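Local coordinates for protein transaminase (Bacillus megaterium, PDB 5G0A) that probably catalyses pyridoxal-5'-phosphate-dependent transfer of amino groups, with S-selectivity, as a class-III omega-transaminase, at residues V85-A90 with K114-S119; L129-L134 with H323-V328; S244-Y249 with D382-L387; G276-G279 with Q285-G288. One frame throughout, in Å; residues are numbered along the deposited sequence.

Contact 1. Residues V85-A90 with K114-S119. Unlike the reference sequence in segment 85-90: Ala-90 (reference Ser).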
loop_
_atom_site.group_PDB
_atom_site.type_symbol
_atom_site.label_atom_id
_atom_site.label_comp_id
_atom_site.label_asym_id
_atom_site.label_seq_id
_atom_site.Cartn_x
_atom_site.Cartn_y
_atom_site.Cartn_z
ATOM N N VAL B 85 32.543 14.883 -10.247
ATOM C CA VAL B 85 31.967 14.151 -11.387
ATOM C C VAL B 85 30.964 13.143 -10.845
ATOM O O VAL B 85 31.137 12.643 -9.720
ATOM C CB VAL B 85 33.017 13.428 -12.281
ATOM C CG1 VAL B 85 33.915 14.448 -12.992
ATOM C CG2 VAL B 85 33.818 12.392 -11.498
ATOM N N TRP B 86 29.927 12.858 -11.634
ATOM C CA TRP B 86 28.940 11.887 -11.201
ATOM C C TRP B 86 29.309 10.485 -11.655
ATOM O O TRP B 86 30.357 10.279 -12.290
ATOM C CB TRP B 86 27.512 12.270 -11.603
ATOM C CG TRP B 86 27.110 12.162 -13.057
ATOM C CD1 TRP B 86 27.444 13.010 -14.084
ATOM C CD2 TRP B 86 26.226 11.189 -13.614
ATOM N NE1 TRP B 86 26.817 12.631 -15.241
ATOM C CE2 TRP B 86 26.075 11.504 -14.990
ATOM C CE3 TRP B 86 25.542 10.071 -13.085
ATOM C CZ2 TRP B 86 25.264 10.756 -15.847
ATOM C CZ3 TRP B 86 24.744 9.298 -13.962
ATOM C CH2 TRP B 86 24.626 9.655 -15.334
ATOM N N ASP B 87 28.450 9.529 -11.321
ATOM C CA ASP B 87 28.852 8.116 -11.276
ATOM C C ASP B 87 29.137 7.523 -12.654
ATOM O O ASP B 87 29.731 6.448 -12.744
ATOM C CB ASP B 87 27.751 7.301 -10.570
ATOM C CG ASP B 87 28.226 5.934 -10.098
ATOM O OD1 ASP B 87 29.331 5.836 -9.495
ATOM O OD2 ASP B 87 27.458 4.971 -10.323
ATOM N N THR B 88 28.714 8.228 -13.704
ATOM C CA THR B 88 28.936 7.799 -15.112
ATOM C C THR B 88 30.419 7.966 -15.496
ATOM O O THR B 88 30.904 7.359 -16.468
ATOM C CB THR B 88 28.034 8.598 -16.101
ATOM O OG1 THR B 88 27.956 7.900 -17.351
ATOM C CG2 THR B 88 28.618 9.990 -16.394
ATOM N N TYR B 89 31.124 8.794 -14.724
ATOM C CA TYR B 89 32.556 9.028 -14.940
ATOM C C TYR B 89 33.386 8.191 -13.967
ATOM O O TYR B 89 32.930 7.882 -12.867
ATOM C CB TYR B 89 32.881 10.526 -14.792
ATOM C CG TYR B 89 32.295 11.377 -15.906
ATOM C CD1 TYR B 89 32.837 11.343 -17.195
ATOM C CD2 TYR B 89 31.175 12.198 -15.679
ATOM C CE1 TYR B 89 32.293 12.100 -18.223
ATOM C CE2 TYR B 89 30.633 12.981 -16.696
ATOM C CZ TYR B 89 31.193 12.925 -17.971
ATOM O OH TYR B 89 30.646 13.685 -18.989
ATOM N N ALA B 90 34.602 7.813 -14.366
ATOM C CA ALA B 90 35.470 7.064 -13.464
ATOM C C ALA B 90 36.560 7.942 -12.848
ATOM O O ALA B 90 37.103 8.823 -13.513
ATOM C CB ALA B 90 36.106 5.873 -14.194
ATOM N N LYS B 114 30.444 -6.748 -6.181
ATOM C CA LYS B 114 30.562 -5.360 -6.603
ATOM C C LYS B 114 29.975 -4.388 -5.559
ATOM O O LYS B 114 29.112 -4.750 -4.790
ATOM C CB LYS B 114 29.836 -5.145 -7.935
ATOM C CG LYS B 114 30.587 -5.630 -9.169
ATOM C CD LYS B 114 29.888 -5.154 -10.426
ATOM C CE LYS B 114 30.803 -5.186 -11.650
ATOM N NZ LYS B 114 30.128 -4.440 -12.750
ATOM N N VAL B 115 30.483 -3.159 -5.563
ATOM C CA VAL B 115 30.041 -2.087 -4.672
ATOM C C VAL B 115 29.309 -0.991 -5.477
ATOM O O VAL B 115 29.675 -0.670 -6.647
ATOM C CB VAL B 115 31.260 -1.431 -3.940
ATOM C CG1 VAL B 115 30.831 -0.251 -3.075
ATOM C CG2 VAL B 115 32.034 -2.435 -3.094
ATOM N N ARG B 116 28.295 -0.398 -4.848
ATOM C CA ARG B 116 27.743 0.891 -5.309
ATOM C C ARG B 116 27.901 1.863 -4.170
ATOM O O ARG B 116 27.391 1.614 -3.073
ATOM C CB ARG B 116 26.258 0.809 -5.691
ATOM C CG ARG B 116 25.619 2.201 -5.913
ATOM C CD ARG B 116 24.492 2.157 -6.947
ATOM N NE ARG B 116 23.796 3.460 -7.080
ATOM C CZ ARG B 116 24.209 4.460 -7.851
ATOM N NH1 ARG B 116 25.349 4.357 -8.537
ATOM N NH2 ARG B 116 23.493 5.574 -7.898
ATOM N N PHE B 117 28.614 2.965 -4.414
ATOM C CA PHE B 117 28.741 3.991 -3.382
ATOM C C PHE B 117 27.596 4.987 -3.473
ATOM O O PHE B 117 27.192 5.391 -4.573
ATOM C CB PHE B 117 30.076 4.730 -3.535
ATOM C CG PHE B 117 31.265 3.878 -3.192
ATOM C CD1 PHE B 117 31.555 3.609 -1.866
ATOM C CD2 PHE B 117 32.091 3.355 -4.200
ATOM C CE1 PHE B 117 32.658 2.826 -1.512
ATOM C CE2 PHE B 117 33.188 2.565 -3.870
ATOM C CZ PHE B 117 33.471 2.308 -2.523
ATOM N N VAL B 118 27.124 5.387 -2.301
ATOM C CA VAL B 118 26.133 6.447 -2.143
ATOM C C VAL B 118 26.599 7.392 -1.041
ATOM O O VAL B 118 27.765 7.351 -0.644
ATOM C CB VAL B 118 24.718 5.852 -1.872
ATOM C CG1 VAL B 118 24.163 5.196 -3.144
ATOM C CG2 VAL B 118 24.752 4.833 -0.723
ATOM N N SER B 119 25.717 8.266 -0.533
ATOM C CA SER B 119 26.223 9.289 0.411
ATOM C C SER B 119 25.917 9.043 1.870
ATOM O O SER B 119 26.521 9.683 2.728
ATOM C CB SER B 119 25.708 10.707 0.044
ATOM O OG SER B 119 26.214 11.096 -1.217
HETATM O O HOH W 1 28.890 5.013 -6.856
#
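Loop 85-90 reaches strand 112-118 through one acidic side chain, Asp-87, which faces Arg-116 directly and the backbone of Phe-117 through a water. Trp-86 opens a type I beta turn that closes at Tyr-89, whose N returns to the Trp-86 O; the Trp-86 N is held by Gln-58 of the second subunit. Asp-87, next along the turn, has CG anti to the backbone N (chi1 -163°), which directs the carboxylate at the strand. Its OD2 sits 2.8 Å from Arg-116 NH1, at the edge of the guanidinium and near its plane. The salt bridge is not a flat fork: the two planes are 60° apart, and the bond is weak, with an N-H...O angle of 121°. The strand is an outermost one of the seven-stranded sheet, whose order is that of the large domain of fold type I PLP enzymes. Asp-87 OD1 accepts a hydrogen bond from the water at 2.8 Å, and the water also donates to Phe-117 O at 2.9 Å. Lys-94, on helix 92-105, gives OD1 a charged partner. Thr-88 then lays CG2 against the rims of two rings, 3.2 Å above the Trp-86 plane and 3.4 Å above that of Tyr-89.

Contact 2. Residues L129-L134 with H323-V328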
loop_
_atom_site.group_PDB
_atom_site.type_symbol
_atom_site.label_atom_id
_atom_site.label_comp_id
_atom_site.label_asym_id
_atom_site.label_seq_id
_atom_site.Cartn_x
_atom_site.Cartn_y
_atom_site.Cartn_z
ATOM N N LEU B 129 17.775 -2.721 -0.690
ATOM C CA LEU B 129 16.396 -3.210 -0.834
ATOM C C LEU B 129 16.018 -3.287 -2.316
ATOM O O LEU B 129 15.450 -4.288 -2.752
ATOM C CB LEU B 129 15.423 -2.287 -0.090
ATOM C CG LEU B 129 15.615 -2.285 1.432
ATOM C CD1 LEU B 129 14.752 -1.169 2.027
ATOM C CD2 LEU B 129 15.342 -3.634 2.107
ATOM N N ASN B 130 16.339 -2.237 -3.074
ATOM C CA ASN B 130 16.068 -2.219 -4.505
ATOM C C ASN B 130 16.724 -3.407 -5.221
ATOM O O ASN B 130 16.093 -4.083 -6.061
ATOM C CB ASN B 130 16.548 -0.897 -5.127
ATOM C CG ASN B 130 15.732 0.302 -4.660
ATOM O OD1 ASN B 130 14.678 0.135 -4.035
ATOM N ND2 ASN B 130 16.207 1.518 -4.959
ATOM N N ILE B 131 18.002 -3.653 -4.904
ATOM C CA ILE B 131 18.742 -4.711 -5.580
ATOM C C ILE B 131 18.197 -6.090 -5.203
ATOM O O ILE B 131 18.024 -6.938 -6.097
ATOM C CB ILE B 131 20.262 -4.639 -5.267
ATOM C CG1 ILE B 131 20.878 -3.404 -5.922
ATOM C CG2 ILE B 131 20.985 -5.902 -5.758
ATOM C CD1 ILE B 131 22.224 -3.010 -5.310
ATOM N N ALA B 132 17.936 -6.313 -3.909
ATOM C CA ALA B 132 17.417 -7.617 -3.456
ATOM C C ALA B 132 16.099 -7.919 -4.179
ATOM O O ALA B 132 15.880 -9.023 -4.662
ATOM C CB ALA B 132 17.210 -7.658 -1.936
ATOM N N ARG B 133 15.230 -6.916 -4.255
ATOM C CA ARG B 133 13.926 -7.093 -4.928
ATOM C C ARG B 133 14.059 -7.320 -6.414
ATOM O O ARG B 133 13.367 -8.186 -6.970
ATOM C CB ARG B 133 12.983 -5.909 -4.608
ATOM C CG ARG B 133 12.603 -5.916 -3.134
ATOM C CD ARG B 133 11.946 -4.590 -2.717
ATOM N NE ARG B 133 11.111 -4.791 -1.534
ATOM C CZ ARG B 133 10.965 -3.925 -0.544
ATOM N NH1 ARG B 133 11.616 -2.756 -0.556
ATOM N NH2 ARG B 133 10.150 -4.237 0.467
ATOM N N LEU B 134 14.957 -6.576 -7.068
ATOM C CA LEU B 134 15.171 -6.770 -8.499
ATOM C C LEU B 134 15.795 -8.147 -8.788
ATOM O O LEU B 134 15.356 -8.831 -9.726
ATOM C CB LEU B 134 16.051 -5.687 -9.114
ATOM C CG LEU B 134 15.384 -4.309 -9.318
ATOM C CD1 LEU B 134 16.452 -3.232 -9.479
ATOM C CD2 LEU B 134 14.351 -4.255 -10.456
ATOM N N HIS B 323 22.001 -6.064 -17.273
ATOM C CA HIS B 323 20.929 -5.109 -17.561
ATOM C C HIS B 323 21.403 -3.674 -17.476
ATOM O O HIS B 323 22.502 -3.400 -16.956
ATOM C CB HIS B 323 19.795 -5.331 -16.544
ATOM C CG HIS B 323 19.313 -6.741 -16.503
ATOM N ND1 HIS B 323 19.729 -7.644 -15.545
ATOM C CD2 HIS B 323 18.500 -7.426 -17.338
ATOM C CE1 HIS B 323 19.158 -8.812 -15.772
ATOM N NE2 HIS B 323 18.405 -8.708 -16.848
ATOM N N ARG B 324 20.583 -2.770 -18.012
ATOM C CA ARG B 324 20.786 -1.334 -17.855
ATOM C C ARG B 324 19.956 -0.911 -16.645
ATOM O O ARG B 324 18.733 -1.021 -16.657
ATOM C CB ARG B 324 20.318 -0.569 -19.086
ATOM C CG ARG B 324 21.159 -0.867 -20.316
ATOM C CD ARG B 324 20.644 -0.111 -21.510
ATOM N NE ARG B 324 21.558 -0.288 -22.645
ATOM C CZ ARG B 324 21.236 -0.096 -23.918
ATOM N NH1 ARG B 324 20.003 0.248 -24.274
ATOM N NH2 ARG B 324 22.177 -0.261 -24.842
ATOM N N TRP B 325 20.635 -0.428 -15.610
ATOM C CA TRP B 325 19.965 -0.087 -14.349
ATOM C C TRP B 325 19.743 1.423 -14.317
ATOM O O TRP B 325 20.697 2.180 -14.343
ATOM C CB TRP B 325 20.845 -0.510 -13.173
ATOM C CG TRP B 325 20.210 -0.341 -11.823
ATOM C CD1 TRP B 325 18.860 -0.257 -11.539
ATOM C CD2 TRP B 325 20.886 -0.352 -10.566
ATOM N NE1 TRP B 325 18.672 -0.190 -10.166
ATOM C CE2 TRP B 325 19.898 -0.231 -9.551
ATOM C CE3 TRP B 325 22.241 -0.436 -10.189
ATOM C CZ2 TRP B 325 20.222 -0.195 -8.185
ATOM C CZ3 TRP B 325 22.573 -0.402 -8.829
ATOM C CH2 TRP B 325 21.558 -0.297 -7.839
ATOM N N GLU B 326 18.474 1.840 -14.276
ATOM C CA GLU B 326 18.105 3.246 -14.487
ATOM C C GLU B 326 18.048 3.997 -13.161
ATOM O O GLU B 326 16.993 4.543 -12.774
ATOM C CB GLU B 326 16.748 3.313 -15.172
ATOM C CG GLU B 326 16.788 2.746 -16.600
ATOM C CD GLU B 326 15.430 2.807 -17.277
ATOM O OE1 GLU B 326 14.457 2.339 -16.670
ATOM O OE2 GLU B 326 15.330 3.291 -18.426
ATOM N N SER B 327 19.193 4.039 -12.481
ATOM C CA SER B 327 19.239 4.641 -11.146
ATOM C C SER B 327 20.346 5.674 -11.085
ATOM O O SER B 327 21.508 5.376 -11.417
ATOM C CB SER B 327 19.467 3.555 -10.094
ATOM O OG SER B 327 19.091 3.996 -8.786
ATOM N N VAL B 328 19.991 6.897 -10.680
ATOM C CA VAL B 328 21.015 7.929 -10.524
ATOM C C VAL B 328 20.840 8.632 -9.184
ATOM O O VAL B 328 19.711 8.865 -8.713
ATOM C CB VAL B 328 20.999 8.943 -11.707
ATOM C CG1 VAL B 328 19.626 9.594 -11.853
ATOM C CG2 VAL B 328 22.118 9.989 -11.563
HETATM O O HOH W 2 18.830 2.238 -6.288
#
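Ile-131 on helix 121-136 and Trp-325 on the short strand 324-325 mark the nearest backbone approach, their CA atoms 10.0 Å apart, so side chains alone span the gap. The indole of Trp-325 reaches into it, extending toward the helix with CG anti to the backbone N (chi1 -174°). Ile-131 meets the far end of the six-membered ring: its CG1 lies 3.7 Å from Trp-325 CH2, its CD1 3.8 Å from the same carbon, and the two side chains cross at about a right angle. One helical turn on, Leu-134 sets CD1 3.8 Å from Trp-325 NE1. Both aliphatic groups approach the ring at a slant. Over one face, toward the rim, lies Ser-327 CB, 3.8 Å above the plane and supplied by the same segment just beyond the inverse gamma turn at Glu-326. Beside this apolar patch a water links the segments, accepting from Asn-130 ND2 at 3.0 Å and lying 3.1 Å from Ser-327 OG. Across the interface with the second subunit, Arg-324 and Trp-325 pair antiparallel with a strand of that chain. The direct contacts to the helix are thus apolar, with one water-mediated polar link beside them, while the buried indole N-H has its polar partner, Ser-166, on the second subunit.

Contact 3. Residues S244-Y249 with D382-L387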
loop_
_atom_site.group_PDB
_atom_site.type_symbol
_atom_site.label_atom_id
_atom_site.label_comp_id
_atom_site.label_asym_id
_atom_site.label_seq_id
_atom_site.Cartn_x
_atom_site.Cartn_y
_atom_site.Cartn_z
ATOM N N SER B 244 19.884 -1.520 20.521
ATOM C CA SER B 244 20.711 -1.810 21.716
ATOM C C SER B 244 20.563 -3.230 22.252
ATOM O O SER B 244 20.107 -3.431 23.384
ATOM C CB SER B 244 20.428 -0.798 22.836
ATOM O OG SER B 244 20.659 0.522 22.393
ATOM N N ALA B 245 20.953 -4.208 21.435
ATOM C CA ALA B 245 20.775 -5.618 21.774
ATOM C C ALA B 245 21.822 -6.493 21.102
ATOM O O ALA B 245 22.344 -6.158 20.035
ATOM C CB ALA B 245 19.368 -6.083 21.420
ATOM N N MET B 246 22.138 -7.605 21.757
ATOM C CA MET B 246 23.112 -8.568 21.273
ATOM C C MET B 246 22.394 -9.906 21.145
ATOM O O MET B 246 21.691 -10.314 22.069
ATOM C CB MET B 246 24.265 -8.712 22.270
ATOM C CG MET B 246 25.266 -7.568 22.256
ATOM S SD MET B 246 26.271 -7.584 20.760
ATOM C CE MET B 246 27.295 -9.044 21.002
ATOM N N PRO B 247 22.559 -10.591 20.007
ATOM C CA PRO B 247 21.816 -11.835 19.838
ATOM C C PRO B 247 22.512 -13.018 20.519
ATOM O O PRO B 247 23.712 -12.948 20.791
ATOM C CB PRO B 247 21.832 -12.029 18.325
ATOM C CG PRO B 247 23.123 -11.423 17.884
ATOM C CD PRO B 247 23.462 -10.330 18.870
ATOM N N PRO B 248 21.764 -14.108 20.781
ATOM C CA PRO B 248 22.415 -15.357 21.155
ATOM C C PRO B 248 23.302 -15.788 20.002
ATOM O O PRO B 248 22.914 -15.640 18.835
ATOM C CB PRO B 248 21.244 -16.331 21.305
ATOM C CG PRO B 248 20.153 -15.756 20.456
ATOM C CD PRO B 248 20.307 -14.270 20.608
ATOM N N TYR B 249 24.489 -16.294 20.318
ATOM C CA TYR B 249 25.459 -16.655 19.291
ATOM C C TYR B 249 24.837 -17.360 18.091
ATOM O O TYR B 249 25.282 -17.178 16.967
ATOM C CB TYR B 249 26.576 -17.550 19.861
ATOM C CG TYR B 249 27.535 -17.960 18.775
ATOM C CD1 TYR B 249 28.528 -17.085 18.346
ATOM C CD2 TYR B 249 27.411 -19.196 18.128
ATOM C CE1 TYR B 249 29.396 -17.435 17.329
ATOM C CE2 TYR B 249 28.271 -19.552 17.098
ATOM C CZ TYR B 249 29.260 -18.665 16.708
ATOM O OH TYR B 249 30.129 -18.993 15.693
ATOM N N ASP B 382 27.332 -6.861 27.526
ATOM C CA ASP B 382 27.751 -7.688 26.431
ATOM C C ASP B 382 28.266 -6.756 25.337
ATOM O O ASP B 382 27.951 -5.563 25.329
ATOM C CB ASP B 382 26.554 -8.506 25.939
ATOM C CG ASP B 382 26.957 -9.749 25.176
ATOM O OD1 ASP B 382 28.164 -10.054 25.092
ATOM O OD2 ASP B 382 26.044 -10.425 24.654
ATOM N N GLY B 383 29.046 -7.301 24.422
ATOM C CA GLY B 383 29.662 -6.474 23.383
ATOM C C GLY B 383 30.953 -7.038 22.879
ATOM O O GLY B 383 31.236 -8.220 23.066
ATOM N N TYR B 384 31.720 -6.178 22.204
ATOM C CA TYR B 384 32.976 -6.505 21.554
ATOM C C TYR B 384 33.553 -5.221 20.956
ATOM O O TYR B 384 32.812 -4.266 20.712
ATOM C CB TYR B 384 32.832 -7.611 20.488
ATOM C CG TYR B 384 31.534 -7.662 19.677
ATOM C CD1 TYR B 384 30.747 -6.528 19.478
ATOM C CD2 TYR B 384 31.131 -8.858 19.076
ATOM C CE1 TYR B 384 29.572 -6.594 18.727
ATOM C CE2 TYR B 384 29.971 -8.927 18.316
ATOM C CZ TYR B 384 29.206 -7.790 18.138
ATOM O OH TYR B 384 28.049 -7.860 17.389
ATOM N N GLY B 385 34.867 -5.186 20.749
ATOM C CA GLY B 385 35.515 -4.000 20.157
ATOM C C GLY B 385 35.127 -2.735 20.887
ATOM O O GLY B 385 35.256 -2.654 22.111
ATOM N N LEU B 386 34.654 -1.730 20.138
ATOM C CA LEU B 386 34.144 -0.505 20.743
ATOM C C LEU B 386 32.613 -0.370 20.600
ATOM O O LEU B 386 32.093 0.686 20.210
ATOM C CB LEU B 386 34.848 0.721 20.129
ATOM C CG LEU B 386 36.243 1.109 20.665
ATOM C CD1 LEU B 386 36.204 1.467 22.143
ATOM C CD2 LEU B 386 37.282 0.023 20.381
ATOM N N LEU B 387 31.889 -1.435 20.935
ATOM C CA LEU B 387 30.432 -1.397 20.930
ATOM C C LEU B 387 29.919 -2.246 22.099
ATOM O O LEU B 387 30.005 -3.479 22.068
ATOM C CB LEU B 387 29.884 -1.925 19.594
ATOM C CG LEU B 387 28.355 -1.823 19.380
ATOM C CD1 LEU B 387 27.865 -0.375 19.387
ATOM C CD2 LEU B 387 27.965 -2.517 18.088
#
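Met-246 packs its methyl group over one face of the Tyr-384 ring, a CH-pi contact in which CE stands 3.9 Å from the ring centroid and 23° off the normal. The methyl is displaced toward the phenol end, 3.7 Å from Tyr-384 CZ. The sulfur follows more obliquely, with Met-246 SD 4.5 Å from the centroid, and completes a Met-aromatic contact. Nearer the backbone, Met-246 CB touches Asp-382 OD2 at 3.4 Å, so one side chain serves both residues by bending at chi2 and chi3, its root against the carboxylate and its tip on the ring. Asp-382 OD1 turns back to accept a weak bond from Gly-383 N at 3.0 Å. An unusual chi1 of 34°, with CG between the backbone N and the carbonyl carbon, sets the Tyr-384 ring between Met-246 and His-286, whose imidazole stacks on the opposite face; the hydroxyl, buried here, has no partner in the model. Backbone bonds run both ways between Tyr-384 and Leu-387 around Gly-385 and Leu-386. This is a tight two-residue beta hairpin joining strands 378-384 and 387-392 of the three-stranded antiparallel sheet, here covered by the loop that follows strand 231-236 of the large sheet.

Contact 4. Residues G276-G279 with Q285-G288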
loop_
_atom_site.group_PDB
_atom_site.type_symbol
_atom_site.label_atom_id
_atom_site.label_comp_id
_atom_site.label_asym_id
_atom_site.label_seq_id
_atom_site.Cartn_x
_atom_site.Cartn_y
_atom_site.Cartn_z
ATOM N N GLY B 276 35.502 -2.260 11.865
ATOM C CA GLY B 276 36.284 -2.422 13.094
ATOM C C GLY B 276 35.528 -2.189 14.381
ATOM O O GLY B 276 36.060 -2.440 15.472
ATOM N N ARG B 277 34.280 -1.707 14.269
ATOM C CA ARG B 277 33.470 -1.335 15.418
ATOM C C ARG B 277 33.370 -2.455 16.472
ATOM O O ARG B 277 33.302 -2.178 17.676
ATOM C CB ARG B 277 32.048 -0.910 14.938
ATOM C CG ARG B 277 31.012 -0.591 16.018
ATOM C CD ARG B 277 31.468 0.493 17.004
ATOM N NE ARG B 277 31.822 1.727 16.285
ATOM C CZ ARG B 277 32.370 2.799 16.856
ATOM N NH1 ARG B 277 32.602 2.811 18.175
ATOM N NH2 ARG B 277 32.676 3.863 16.111
ATOM N N THR B 278 33.359 -3.703 16.002
ATOM C CA THR B 278 33.134 -4.861 16.882
ATOM C C THR B 278 34.415 -5.684 17.061
ATOM O O THR B 278 34.369 -6.804 17.587
ATOM C CB THR B 278 32.021 -5.812 16.340
ATOM O OG1 THR B 278 32.507 -6.544 15.208
ATOM C CG2 THR B 278 30.752 -5.005 15.952
ATOM N N GLY B 279 35.549 -5.145 16.618
ATOM C CA GLY B 279 36.838 -5.857 16.785
ATOM C C GLY B 279 37.177 -6.844 15.686
ATOM O O GLY B 279 38.156 -7.596 15.795
ATOM N N GLN B 285 31.258 -11.175 10.793
ATOM C CA GLN B 285 32.450 -12.050 10.832
ATOM C C GLN B 285 32.661 -12.770 12.157
ATOM O O GLN B 285 33.451 -13.727 12.234
ATOM C CB GLN B 285 33.711 -11.281 10.432
ATOM C CG GLN B 285 33.648 -10.843 8.978
ATOM C CD GLN B 285 34.842 -10.020 8.548
ATOM O OE1 GLN B 285 35.283 -9.101 9.251
ATOM N NE2 GLN B 285 35.371 -10.348 7.390
ATOM N N HIS B 286 31.976 -12.319 13.198
ATOM C CA HIS B 286 31.960 -13.080 14.452
ATOM C C HIS B 286 31.248 -14.421 14.348
ATOM O O HIS B 286 31.426 -15.269 15.231
ATOM C CB HIS B 286 31.340 -12.267 15.578
ATOM C CG HIS B 286 32.164 -11.089 15.976
ATOM N ND1 HIS B 286 33.202 -11.179 16.883
ATOM C CD2 HIS B 286 32.134 -9.801 15.561
ATOM C CE1 HIS B 286 33.755 -9.987 17.032
ATOM N NE2 HIS B 286 33.133 -9.134 16.230
ATOM N N TYR B 287 30.466 -14.620 13.276
ATOM C CA TYR B 287 29.515 -15.751 13.213
ATOM C C TYR B 287 29.810 -16.850 12.188
ATOM O O TYR B 287 29.003 -17.772 12.012
ATOM C CB TYR B 287 28.066 -15.208 13.072
ATOM C CG TYR B 287 27.742 -14.279 14.206
ATOM C CD1 TYR B 287 27.403 -14.791 15.461
ATOM C CD2 TYR B 287 27.877 -12.884 14.067
ATOM C CE1 TYR B 287 27.159 -13.953 16.529
ATOM C CE2 TYR B 287 27.637 -12.044 15.134
ATOM C CZ TYR B 287 27.281 -12.590 16.356
ATOM O OH TYR B 287 27.044 -11.777 17.417
ATOM N N GLY B 288 30.943 -16.763 11.506
ATOM C CA GLY B 288 31.375 -17.845 10.601
ATOM C C GLY B 288 30.547 -18.005 9.333
ATOM O O GLY B 288 30.508 -19.089 8.738
#
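Thr-278 and His-286 carry this contact, which folds a type I beta turn, Gly-276 to Gly-279, against a short 3-10 segment. Both lie in the connection between strands 265-269 and 293-296 of the large sheet, and so between Asp-269 and Lys-298 of the PLP pocket. The two side chains run past each other in opposite directions, which brings one imidazole nitrogen close to both oxygens of the threonine. Thr-278 OG1 is hydrogen-bonded to His-286 NE2 at 2.9 Å and approaches at the ring edge, near the plane. The carbonyl, Thr-278 O, lies 3.0 Å from His-286 NE2 in a weak bond, well bent at 128°. If NE2 carries the hydrogen, the two oxygens can share it. A chi1 of 73° puts OG1 between the backbone N and the carbonyl carbon of Thr-278, on the side where it meets the same nitrogen as that carbonyl. Gly-279, which completes the turn by bonding its N to Gly-276 O, adds a little buried surface beside the ring. His-286 CB lies over one face of the Tyr-287 ring, near its rim. Even the ring carbons next to NE2 are close to the threonine, with His-286 CD2 3.3 Å from Thr-278 OG1.

The four contacts fall into two pairs. Contacts 1 and 2 touch each other, Arg-116 CD lying 3.7 Å from Trp-325 CZ3, and join consecutive elements, strand 112-118 and helix 121-136, to a loop (contact 1) and to the short strand 324-325 (contact 2) at the interface with the second subunit. Contact 2 is buried and largely apolar; contact 1 is partly buried and relies on charge and water. Contacts 3 and 4 have centres 10 Å apart and touch no other subunit, contact 4 being nested in the loop that contact 3 closes. Arg-277 O, probably bonded to Leu-386 N at 2.8 Å, ties turn to hairpin. Contact 3, a surface contact, works through sulfur and ring faces, whereas contact 4, partly buried, uses an imidazole edge.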